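Local coordinates for putative cell adhesion protein (Bacteroides thetaiotaomicron, PDB 4DGU) that probably serves as a fimbrillin-like pilus or cell-adhesion component of a human gut bacterium and binds zinc ions, at residues V189-G201 / Q210-A222. Residues are numbered along the deposited sequence; the frame is centred on the assembly and turned at random.
Sequences VLPQKINAGEEIG and QKISAVEDLDLKA. With ZN (zinc ion), chain F.
Lys193 reaches across to Asp217, its NZ coming down on OD2 at 3.2 Å from above the carboxylate plane. With CG anti to the backbone N (chi1 173°), the chain bends at chi2, laying CD against Asp219 CB at about a right angle to that side chain, and again at its end toward Asp217. The other oxygen, Asp217 OD1, takes the backbone N of Ala196 at 2.7 Å, almost end-on, so one carboxylate holds both the lysine and the second residue of the type II turn from Asn195 to Glu198. Replacing Lys193 by alanine would probably leave Asp217 OD2 without its positive mate, the carboxylate then held through OD1 alone in this contact. On the buried face Ile194 points its two branches different ways: CD1 meets Leu220 CD1 at 3.7 Å, CG2 meets Ala214 CB at 3.6 Å. Paired backbone bonds join Ile194 to Leu218 and Gly201 to Ile212. Near the latter, Lys211 NZ grips Glu199 OE1 on its syn side at 2.8 Å, while OE2 binds zinc at 2.2 Å. Glu137 of the second subunit and a water, itself bonded to Lys211 NZ, also bind the zinc. Lys211, with Lys233 of the second subunit, would partly offset the carboxylate charge where zinc bridges the two subunits.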
loop_
_atom_site.group_PDB
_atom_site.type_symbol
_atom_site.label_atom_id
_atom_site.label_comp_id
_atom_site.label_asym_id
_atom_site.label_seq_id
_atom_site.Cartn_x
_atom_site.Cartn_y
_atom_site.Cartn_z
ATOM N N VAL A 189 -13.832 18.467 -1.807
ATOM C CA VAL A 189 -13.508 18.319 -3.231
ATOM C C VAL A 189 -14.355 17.179 -3.782
ATOM O O VAL A 189 -14.902 16.373 -3.023
ATOM C CB VAL A 189 -11.990 18.159 -3.536
ATOM C CG1 VAL A 189 -11.212 19.435 -3.203
ATOM C CG2 VAL A 189 -11.386 16.942 -2.839
ATOM N N LEU A 190 -14.502 17.132 -5.098
ATOM C CA LEU A 190 -15.305 16.072 -5.679
ATOM C C LEU A 190 -14.463 14.807 -5.831
ATOM O O LEU A 190 -13.254 14.940 -6.048
ATOM C CB LEU A 190 -15.922 16.502 -7.017
ATOM C CG LEU A 190 -16.816 17.753 -7.019
ATOM C CD1 LEU A 190 -17.227 18.112 -8.424
ATOM C CD2 LEU A 190 -18.075 17.567 -6.147
ATOM N N PRO A 191 -15.054 13.584 -5.643
ATOM C CA PRO A 191 -14.256 12.341 -5.797
ATOM C C PRO A 191 -13.628 12.210 -7.182
ATOM O O PRO A 191 -14.288 12.369 -8.201
ATOM C CB PRO A 191 -15.278 11.226 -5.567
ATOM C CG PRO A 191 -16.435 11.870 -4.908
ATOM C CD PRO A 191 -16.474 13.283 -5.347
ATOM N N GLN A 192 -12.323 11.954 -7.200
ATOM C CA GLN A 192 -11.499 11.817 -8.392
ATOM C C GLN A 192 -10.195 11.133 -8.043
ATOM O O GLN A 192 -9.802 11.102 -6.873
ATOM C CB GLN A 192 -11.216 13.195 -9.024
ATOM C CG GLN A 192 -10.565 14.202 -8.071
ATOM C CD GLN A 192 -10.695 15.618 -8.550
ATOM O OE1 GLN A 192 -9.916 16.096 -9.356
ATOM N NE2 GLN A 192 -11.688 16.322 -8.069
ATOM N N LYS A 193 -9.498 10.638 -9.065
ATOM C CA LYS A 193 -8.209 10.021 -8.897
ATOM C C LYS A 193 -7.108 11.081 -8.923
ATOM O O LYS A 193 -7.043 11.907 -9.835
ATOM C CB LYS A 193 -7.975 8.945 -9.981
ATOM C CG LYS A 193 -6.563 8.352 -9.992
ATOM C CD LYS A 193 -6.566 6.877 -9.678
ATOM C CE LYS A 193 -5.167 6.315 -9.605
ATOM N NZ LYS A 193 -4.554 6.079 -10.955
ATOM N N ILE A 194 -6.221 11.017 -7.922
ATOM C CA ILE A 194 -5.005 11.840 -7.857
ATOM C C ILE A 194 -3.857 10.864 -8.085
ATOM O O ILE A 194 -3.777 9.861 -7.384
ATOM C CB ILE A 194 -4.864 12.611 -6.518
ATOM C CG1 ILE A 194 -6.023 13.610 -6.285
ATOM C CG2 ILE A 194 -3.493 13.310 -6.455
ATOM C CD1 ILE A 194 -6.120 14.092 -4.856
ATOM N N ASN A 195 -3.011 11.124 -9.075
ATOM C CA ASN A 195 -1.860 10.254 -9.373
ATOM C C ASN A 195 -0.654 10.564 -8.481
ATOM O O ASN A 195 -0.471 11.710 -8.057
ATOM C CB ASN A 195 -1.444 10.388 -10.839
ATOM C CG ASN A 195 -2.558 10.099 -11.809
ATOM O OD1 ASN A 195 -3.283 9.103 -11.705
ATOM N ND2 ASN A 195 -2.716 10.974 -12.778
ATOM N N ALA A 196 0.170 9.534 -8.215
ATOM C CA ALA A 196 1.429 9.632 -7.463
ATOM C C ALA A 196 2.345 10.618 -8.157
ATOM O O ALA A 196 2.462 10.601 -9.395
ATOM C CB ALA A 196 2.087 8.274 -7.361
ATOM N N GLY A 197 2.878 11.555 -7.375
ATOM C CA GLY A 197 3.751 12.607 -7.884
ATOM C C GLY A 197 3.044 13.728 -8.634
ATOM O O GLY A 197 3.711 14.571 -9.248
ATOM N N GLU A 198 1.702 13.752 -8.619
ATOM C CA GLU A 198 0.928 14.796 -9.307
ATOM C C GLU A 198 1.059 16.061 -8.461
ATOM O O GLU A 198 0.768 16.035 -7.261
ATOM C CB GLU A 198 -0.547 14.360 -9.522
ATOM C CG GLU A 198 -1.304 15.071 -10.645
ATOM C CD GLU A 198 -2.719 14.581 -10.971
ATOM O OE1 GLU A 198 -3.161 13.538 -10.431
ATOM O OE2 GLU A 198 -3.385 15.246 -11.799
ATOM N N GLU A 199 1.584 17.134 -9.073
ATOM C CA GLU A 199 1.855 18.412 -8.410
ATOM C C GLU A 199 0.595 19.243 -8.342
ATOM O O GLU A 199 0.511 20.302 -8.960
ATOM C CB GLU A 199 2.973 19.164 -9.139
ATOM C CG GLU A 199 4.185 18.294 -9.416
ATOM C CD GLU A 199 5.295 18.968 -10.189
ATOM O OE1 GLU A 199 5.259 20.208 -10.326
ATOM O OE2 GLU A 199 6.188 18.251 -10.692
ATOM N N ILE A 200 -0.375 18.782 -7.549
ATOM C CA ILE A 200 -1.679 19.404 -7.423
ATOM C C ILE A 200 -1.698 20.568 -6.425
ATOM O O ILE A 200 -2.506 21.476 -6.588
ATOM C CB ILE A 200 -2.801 18.367 -7.111
ATOM C CG1 ILE A 200 -2.556 17.596 -5.820
ATOM C CG2 ILE A 200 -3.003 17.408 -8.276
ATOM C CD1 ILE A 200 -3.853 17.234 -5.070
ATOM N N GLY A 201 -0.824 20.559 -5.438
ATOM C CA GLY A 201 -0.838 21.583 -4.413
ATOM C C GLY A 201 0.249 22.629 -4.449
ATOM O O GLY A 201 1.323 22.439 -5.034
ATOM N N GLN A 210 5.646 27.095 -2.812
ATOM C CA GLN A 210 6.258 25.772 -2.763
ATOM C C GLN A 210 5.238 24.768 -3.238
ATOM O O GLN A 210 4.034 25.015 -3.136
ATOM C CB GLN A 210 6.773 25.431 -1.367
ATOM C CG GLN A 210 8.015 26.220 -0.992
ATOM C CD GLN A 210 9.007 25.358 -0.287
ATOM O OE1 GLN A 210 9.898 24.760 -0.915
ATOM N NE2 GLN A 210 8.841 25.244 1.030
ATOM N N LYS A 211 5.711 23.668 -3.819
ATOM C CA LYS A 211 4.827 22.620 -4.315
ATOM C C LYS A 211 4.536 21.599 -3.217
ATOM O O LYS A 211 5.358 21.359 -2.329
ATOM C CB LYS A 211 5.439 21.940 -5.554
ATOM C CG LYS A 211 5.546 22.875 -6.761
ATOM C CD LYS A 211 6.401 22.274 -7.854
ATOM C CE LYS A 211 6.299 23.035 -9.149
ATOM N NZ LYS A 211 7.090 22.379 -10.223
ATOM N N ILE A 212 3.332 21.042 -3.259
ATOM C CA ILE A 212 2.821 19.993 -2.379
ATOM C C ILE A 212 2.253 18.923 -3.336
ATOM O O ILE A 212 1.337 19.218 -4.092
ATOM C CB ILE A 212 1.771 20.511 -1.341
ATOM C CG1 ILE A 212 2.236 21.746 -0.552
ATOM C CG2 ILE A 212 1.341 19.407 -0.402
ATOM C CD1 ILE A 212 1.020 22.558 0.090
ATOM N N SER A 213 2.820 17.726 -3.365
ATOM C CA SER A 213 2.342 16.718 -4.306
ATOM C C SER A 213 1.940 15.447 -3.596
ATOM O O SER A 213 2.322 15.205 -2.438
ATOM C CB SER A 213 3.411 16.402 -5.349
ATOM O OG SER A 213 3.900 17.591 -5.946
ATOM N N ALA A 214 1.169 14.610 -4.311
ATOM C CA ALA A 214 0.752 13.329 -3.774
ATOM C C ALA A 214 1.920 12.372 -3.844
ATOM O O ALA A 214 2.678 12.385 -4.812
ATOM C CB ALA A 214 -0.445 12.790 -4.547
ATOM N N VAL A 215 2.095 11.584 -2.800
ATOM C CA VAL A 215 3.173 10.608 -2.723
ATOM C C VAL A 215 2.730 9.304 -3.352
ATOM O O VAL A 215 3.543 8.582 -3.917
ATOM C CB VAL A 215 3.686 10.391 -1.274
ATOM C CG1 VAL A 215 4.532 11.572 -0.816
ATOM C CG2 VAL A 215 2.535 10.128 -0.285
ATOM N N GLU A 216 1.437 9.009 -3.257
ATOM C CA GLU A 216 0.811 7.785 -3.760
ATOM C C GLU A 216 -0.479 8.091 -4.544
ATOM O O GLU A 216 -1.021 9.193 -4.452
ATOM C CB GLU A 216 0.505 6.852 -2.561
ATOM C CG GLU A 216 0.352 5.382 -2.930
ATOM C CD GLU A 216 1.494 4.749 -3.711
ATOM O OE1 GLU A 216 2.596 4.594 -3.129
ATOM O OE2 GLU A 216 1.275 4.353 -4.882
ATOM N N ASP A 217 -0.947 7.112 -5.327
ATOM C CA ASP A 217 -2.200 7.169 -6.076
ATOM C C ASP A 217 -3.336 7.179 -5.085
ATOM O O ASP A 217 -3.310 6.396 -4.117
ATOM C CB ASP A 217 -2.317 5.961 -7.021
ATOM C CG ASP A 217 -1.689 6.102 -8.397
ATOM O OD1 ASP A 217 -0.876 7.033 -8.596
ATOM O OD2 ASP A 217 -2.008 5.282 -9.278
ATOM N N LEU A 218 -4.301 8.104 -5.273
ATOM C CA LEU A 218 -5.471 8.246 -4.385
ATOM C C LEU A 218 -6.705 8.307 -5.210
ATOM O O LEU A 218 -6.966 9.335 -5.815
ATOM C CB LEU A 218 -5.379 9.503 -3.486
ATOM C CG LEU A 218 -4.196 9.618 -2.528
ATOM C CD1 LEU A 218 -3.932 11.075 -2.174
ATOM C CD2 LEU A 218 -4.416 8.796 -1.276
ATOM N N ASP A 219 -7.441 7.200 -5.286
ATOM C CA ASP A 219 -8.672 7.106 -6.054
ATOM C C ASP A 219 -9.816 7.419 -5.090
ATOM O O ASP A 219 -10.432 6.510 -4.518
ATOM C CB ASP A 219 -8.796 5.708 -6.703
ATOM C CG ASP A 219 -9.834 5.579 -7.820
ATOM O OD1 ASP A 219 -10.370 6.627 -8.273
ATOM O OD2 ASP A 219 -10.097 4.430 -8.258
ATOM N N LEU A 220 -10.032 8.725 -4.853
ATOM C CA LEU A 220 -10.974 9.233 -3.856
ATOM C C LEU A 220 -12.413 8.902 -4.181
ATOM O O LEU A 220 -12.820 8.942 -5.342
ATOM C CB LEU A 220 -10.830 10.747 -3.675
ATOM C CG LEU A 220 -9.403 11.291 -3.351
ATOM C CD1 LEU A 220 -9.369 12.791 -3.562
ATOM C CD2 LEU A 220 -8.946 10.923 -1.930
ATOM N N LYS A 221 -13.174 8.531 -3.145
ATOM C CA LYS A 221 -14.583 8.180 -3.237
ATOM C C LYS A 221 -15.329 8.769 -2.018
ATOM O O LYS A 221 -14.728 9.480 -1.215
ATOM C CB LYS A 221 -14.745 6.643 -3.303
ATOM C CG LYS A 221 -14.088 5.934 -4.492
ATOM C CD LYS A 221 -14.837 6.126 -5.803
ATOM C CE LYS A 221 -14.037 5.672 -6.993
ATOM N NZ LYS A 221 -13.951 4.195 -7.087
ATOM N N ALA A 222 -16.635 8.490 -1.894
ATOM C CA ALA A 222 -17.432 8.900 -0.747
ATOM C C ALA A 222 -16.818 8.303 0.527
ATOM O O ALA A 222 -16.383 7.135 0.529
ATOM C CB ALA A 222 -18.867 8.437 -0.917
HETATM ZN ZN ZN F . 8.212 19.063 -10.599
HETATM O O HOH W 1 8.926 20.325 -8.832
#